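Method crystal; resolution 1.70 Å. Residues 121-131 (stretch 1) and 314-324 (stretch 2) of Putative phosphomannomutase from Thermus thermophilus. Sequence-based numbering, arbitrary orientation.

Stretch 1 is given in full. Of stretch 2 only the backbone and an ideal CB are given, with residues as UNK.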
# COMPACT_ATOMS: atom_id res chain seq x y z
N LYS A 121 -2.17 7.75 11.86
CA LYS A 121 -2.97 6.54 12.03
C LYS A 121 -3.81 6.73 13.29
O LYS A 121 -3.35 7.35 14.25
CB LYS A 121 -2.05 5.33 12.25
CG LYS A 121 -0.89 5.21 11.27
CD LYS A 121 -1.37 5.14 9.83
CE LYS A 121 -0.21 4.94 8.87
NZ LYS A 121 -0.69 4.86 7.47
N ASP A 122 -5.03 6.19 13.31
CA ASP A 122 -5.82 6.32 14.52
C ASP A 122 -5.68 5.06 15.37
O ASP A 122 -4.91 4.16 15.02
CB ASP A 122 -7.30 6.64 14.20
CG ASP A 122 -8.00 5.53 13.45
OD1 ASP A 122 -9.07 5.82 12.87
OD2 ASP A 122 -7.52 4.37 13.45
N ALA A 123 -6.40 4.99 16.47
CA ALA A 123 -6.31 3.86 17.39
C ALA A 123 -6.56 2.48 16.81
O ALA A 123 -6.13 1.47 17.39
CB ALA A 123 -7.24 4.09 18.57
N THR A 124 -7.24 2.41 15.67
CA THR A 124 -7.54 1.11 15.08
C THR A 124 -6.34 0.54 14.33
O THR A 124 -6.37 -0.61 13.91
CB THR A 124 -8.72 1.18 14.09
OG1 THR A 124 -8.34 1.93 12.94
CG2 THR A 124 -9.92 1.84 14.75
N GLY A 125 -5.30 1.35 14.16
CA GLY A 125 -4.12 0.90 13.46
C GLY A 125 -4.30 1.01 11.95
O GLY A 125 -3.94 0.09 11.20
N GLY A 126 -4.86 2.14 11.52
CA GLY A 126 -5.08 2.40 10.11
C GLY A 126 -5.08 3.91 9.87
O GLY A 126 -5.10 4.68 10.83
N PRO A 127 -5.08 4.36 8.61
CA PRO A 127 -5.08 5.80 8.32
C PRO A 127 -6.23 6.57 8.96
O PRO A 127 -7.37 6.11 8.95
CB PRO A 127 -5.12 5.86 6.79
CG PRO A 127 -5.79 4.57 6.41
CD PRO A 127 -5.17 3.57 7.37
N ILE A 128 -5.94 7.75 9.50
CA ILE A 128 -6.98 8.57 10.12
C ILE A 128 -8.03 8.93 9.08
O ILE A 128 -7.74 9.05 7.89
CB ILE A 128 -6.42 9.88 10.71
CG1 ILE A 128 -5.67 10.68 9.63
CG2 ILE A 128 -5.53 9.58 11.91
CD1 ILE A 128 -5.26 12.06 10.09
N ALA A 129 -9.27 9.09 9.54
CA ALA A 129 -10.36 9.44 8.65
C ALA A 129 -10.23 10.90 8.24
O ALA A 129 -9.50 11.67 8.87
CB ALA A 129 -11.71 9.19 9.35
N GLN A 130 -10.95 11.28 7.19
CA GLN A 130 -10.90 12.65 6.69
C GLN A 130 -11.27 13.68 7.77
O GLN A 130 -10.65 14.74 7.86
CB GLN A 130 -11.83 12.81 5.49
CG GLN A 130 -11.80 14.20 4.86
CD GLN A 130 -12.66 14.30 3.61
OE1 GLN A 130 -12.78 15.37 3.02
NE2 GLN A 130 -13.25 13.18 3.20
N GLU A 131 -12.28 13.37 8.58
CA GLU A 131 -12.72 14.28 9.63
C GLU A 131 -11.59 14.60 10.62
O GLU A 131 -11.43 15.75 11.04
CB GLU A 131 -13.91 13.68 10.39
CG GLU A 131 -15.18 13.55 9.57
CD GLU A 131 -14.99 12.73 8.30
OE1 GLU A 131 -14.49 11.59 8.40
OE2 GLU A 131 -15.35 13.24 7.21
N UNK A 314 -8.76 6.36 -2.50
CA UNK A 314 -8.38 6.85 -1.19
C UNK A 314 -8.61 5.70 -0.24
O UNK A 314 -9.74 5.21 -0.13
CB UNK A 314 -9.17 8.10 -0.78
N UNK A 315 -7.57 5.24 0.44
CA UNK A 315 -7.73 4.10 1.34
C UNK A 315 -8.67 4.35 2.51
O UNK A 315 -9.19 3.40 3.11
CB UNK A 315 -6.36 3.69 1.88
N UNK A 316 -8.92 5.61 2.82
CA UNK A 316 -9.82 5.95 3.92
C UNK A 316 -11.18 5.30 3.70
O UNK A 316 -11.83 4.85 4.65
CB UNK A 316 -9.97 7.47 4.05
N UNK A 317 -11.61 5.24 2.44
CA UNK A 317 -12.91 4.64 2.11
C UNK A 317 -12.93 3.14 2.38
O UNK A 317 -13.96 2.60 2.78
CB UNK A 317 -13.26 4.90 0.64
N UNK A 318 -11.80 2.48 2.16
CA UNK A 318 -11.72 1.04 2.38
C UNK A 318 -11.67 0.75 3.88
O UNK A 318 -12.29 -0.19 4.37
CB UNK A 318 -10.50 0.45 1.68
N UNK A 319 -10.93 1.58 4.62
CA UNK A 319 -10.83 1.40 6.06
C UNK A 319 -12.20 1.53 6.72
O UNK A 319 -12.56 0.73 7.58
CB UNK A 319 -9.85 2.42 6.66
N UNK A 320 -12.98 2.53 6.30
CA UNK A 320 -14.31 2.72 6.87
C UNK A 320 -15.12 1.43 6.73
O UNK A 320 -15.77 0.99 7.68
CB UNK A 320 -15.03 3.89 6.19
N UNK A 321 -15.08 0.83 5.55
CA UNK A 321 -15.83 -0.40 5.32
C UNK A 321 -15.29 -1.59 6.11
O UNK A 321 -16.06 -2.42 6.59
CB UNK A 321 -15.82 -0.73 3.83
N UNK A 322 -13.97 -1.67 6.25
CA UNK A 322 -13.36 -2.76 7.02
C UNK A 322 -13.89 -2.74 8.46
O UNK A 322 -14.24 -3.78 9.02
CB UNK A 322 -11.83 -2.64 7.01
N UNK A 323 -13.95 -1.55 9.04
CA UNK A 323 -14.41 -1.40 10.41
C UNK A 323 -15.85 -1.85 10.60
O UNK A 323 -16.31 -2.05 11.73
CB UNK A 323 -14.27 0.06 10.85
N UNK A 324 -16.57 -2.03 9.49
CA UNK A 324 -17.96 -2.50 9.54
C UNK A 324 -17.92 -3.97 9.97
O UNK A 324 -18.87 -4.49 10.55
CB UNK A 324 -18.67 -2.33 8.19

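Position 314 precedes the helix and lies out of reach of stretch 1. Its backbone angles, phi 135° and psi 120°, by themselves favour glycine, and Gly314 is found.

At position 315 the CA-to-CB bond points toward stretch 1, and the ideal CB lies 4.6 Å from Pro127 CG. An apolar side chain, aliphatic or aromatic, would suit this neighbour. Phe315 is found. Pro127 CG lies at the ring edge, near its plane, 3.5 Å from Phe315 CD1, an apolar contact.

Position 316 directs CA-to-CB sideways, its ideal CB 4.7 Å from Ile128 O and 5.0 Å from Gln130 N. A short side chain would leave the space beside Gln130 open, whereas a long polar or flexible one could run along the start of the helix that follows Ala129. Lys316 takes the second course: after a p chi1 its chain extends, and its end comes nearer to stretch 1, with Lys316 NZ 3.2 Å from Gln130 NE2.

Positions 317 and 318 have nothing of stretch 1 within 5.5 Å of their ideal CB, so stretch 1 hardly restricts the choice. They are Trp317, whose CA-to-CB bond points away, and Ile318.

At position 319 CA-to-CB points toward stretch 1, and the ideal CB is 4.6 Å from Pro127 CG. Farther out lie the carboxylate of Asp122 and the carbonyl of Pro127, two acceptors beyond an apolar surface. A long side chain with a cationic end fits best; lysine or arginine could be considered. Lys319 is deposited. Its chain runs past Pro127, with the two CD atoms of Lys319 and Pro127 3.7 Å apart, and past Gly126, where an added CB would lie only 2.8 Å from Lys319 CD and clash. Lys319 NZ then forms a salt bridge with Asp122 OD1 at 2.8 Å and a weak hydrogen bond to Pro127 O at 3.0 Å. Asp122 is also held within stretch 1, since its OD2 accepts a hydrogen bond from Thr124 OG1 at 2.6 Å.

Positions 320, 321 and 322 make no contact with stretch 1, which leaves their character open. They are Glu320, Glu321 and Phe322.

At position 323 CA-to-CB points toward stretch 1 across a wider gap, where the methyl of Thr124 offers an apolar partner. A medium-sized aliphatic chain could reach it, and Leu323 does, with Leu323 CD2 4.2 Å from Thr124 CG2.

Position 324 is out of reach and tolerant. Lys324 forms a salt bridge within its own stretch, Lys324 NZ to Glu321 OE2 at 2.7 Å.

Stretch 2, residues 314-324: GFKWIKEEFLK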
# COMPACT_ATOMS: atom_id res chain seq x y z
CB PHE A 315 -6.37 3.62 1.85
CG PHE A 315 -6.42 2.28 2.53
CD1 PHE A 315 -6.57 2.19 3.91
CD2 PHE A 315 -6.35 1.11 1.79
CE1 PHE A 315 -6.65 0.94 4.54
CE2 PHE A 315 -6.42 -0.14 2.40
CZ PHE A 315 -6.57 -0.22 3.78
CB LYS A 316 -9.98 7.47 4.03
CG LYS A 316 -10.59 8.13 2.81
CD LYS A 316 -10.78 9.63 3.02
CE LYS A 316 -11.23 10.30 1.74
NZ LYS A 316 -12.65 10.21 2.06
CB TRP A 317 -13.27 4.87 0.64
CG TRP A 317 -13.44 6.31 0.23
CD1 TRP A 317 -12.46 7.16 -0.20
CD2 TRP A 317 -14.67 7.04 0.16
NE1 TRP A 317 -13.01 8.38 -0.54
CE2 TRP A 317 -14.36 8.33 -0.32
CE3 TRP A 317 -16.01 6.73 0.47
CZ2 TRP A 317 -15.34 9.32 -0.51
CZ3 TRP A 317 -16.98 7.71 0.28
CH2 TRP A 317 -16.64 8.99 -0.21
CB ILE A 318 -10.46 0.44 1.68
CG1 ILE A 318 -10.62 0.60 0.16
CG2 ILE A 318 -10.29 -1.02 2.05
CD1 ILE A 318 -9.40 0.17 -0.64
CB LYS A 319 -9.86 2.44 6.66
CG LYS A 319 -9.84 2.48 8.18
CD LYS A 319 -8.58 3.18 8.68
CE LYS A 319 -8.67 3.53 10.16
NZ LYS A 319 -9.58 4.70 10.38
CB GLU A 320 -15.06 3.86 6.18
CG GLU A 320 -16.45 4.13 6.78
CD GLU A 320 -17.15 5.34 6.17
OE1 GLU A 320 -17.73 5.20 5.07
OE2 GLU A 320 -17.10 6.42 6.79
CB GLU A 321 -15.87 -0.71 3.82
CG GLU A 321 -16.64 0.34 3.03
CD GLU A 321 -17.97 0.70 3.69
OE1 GLU A 321 -18.15 1.87 4.10
OE2 GLU A 321 -18.84 -0.19 3.80
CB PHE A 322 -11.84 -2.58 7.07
CG PHE A 322 -11.11 -3.26 5.94
CD1 PHE A 322 -11.72 -3.48 4.71
CD2 PHE A 322 -9.77 -3.62 6.10
CE1 PHE A 322 -11.02 -4.06 3.66
CE2 PHE A 322 -9.06 -4.20 5.05
CZ PHE A 322 -9.68 -4.42 3.82
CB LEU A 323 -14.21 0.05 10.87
CG LEU A 323 -12.74 0.51 10.88
CD1 LEU A 323 -12.64 1.97 11.30
CD2 LEU A 323 -11.93 -0.37 11.82
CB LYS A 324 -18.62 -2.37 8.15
CG LYS A 324 -20.14 -2.57 8.15
CD LYS A 324 -20.76 -2.33 6.76
CE LYS A 324 -20.55 -0.90 6.26
NZ LYS A 324 -21.20 -0.62 4.93
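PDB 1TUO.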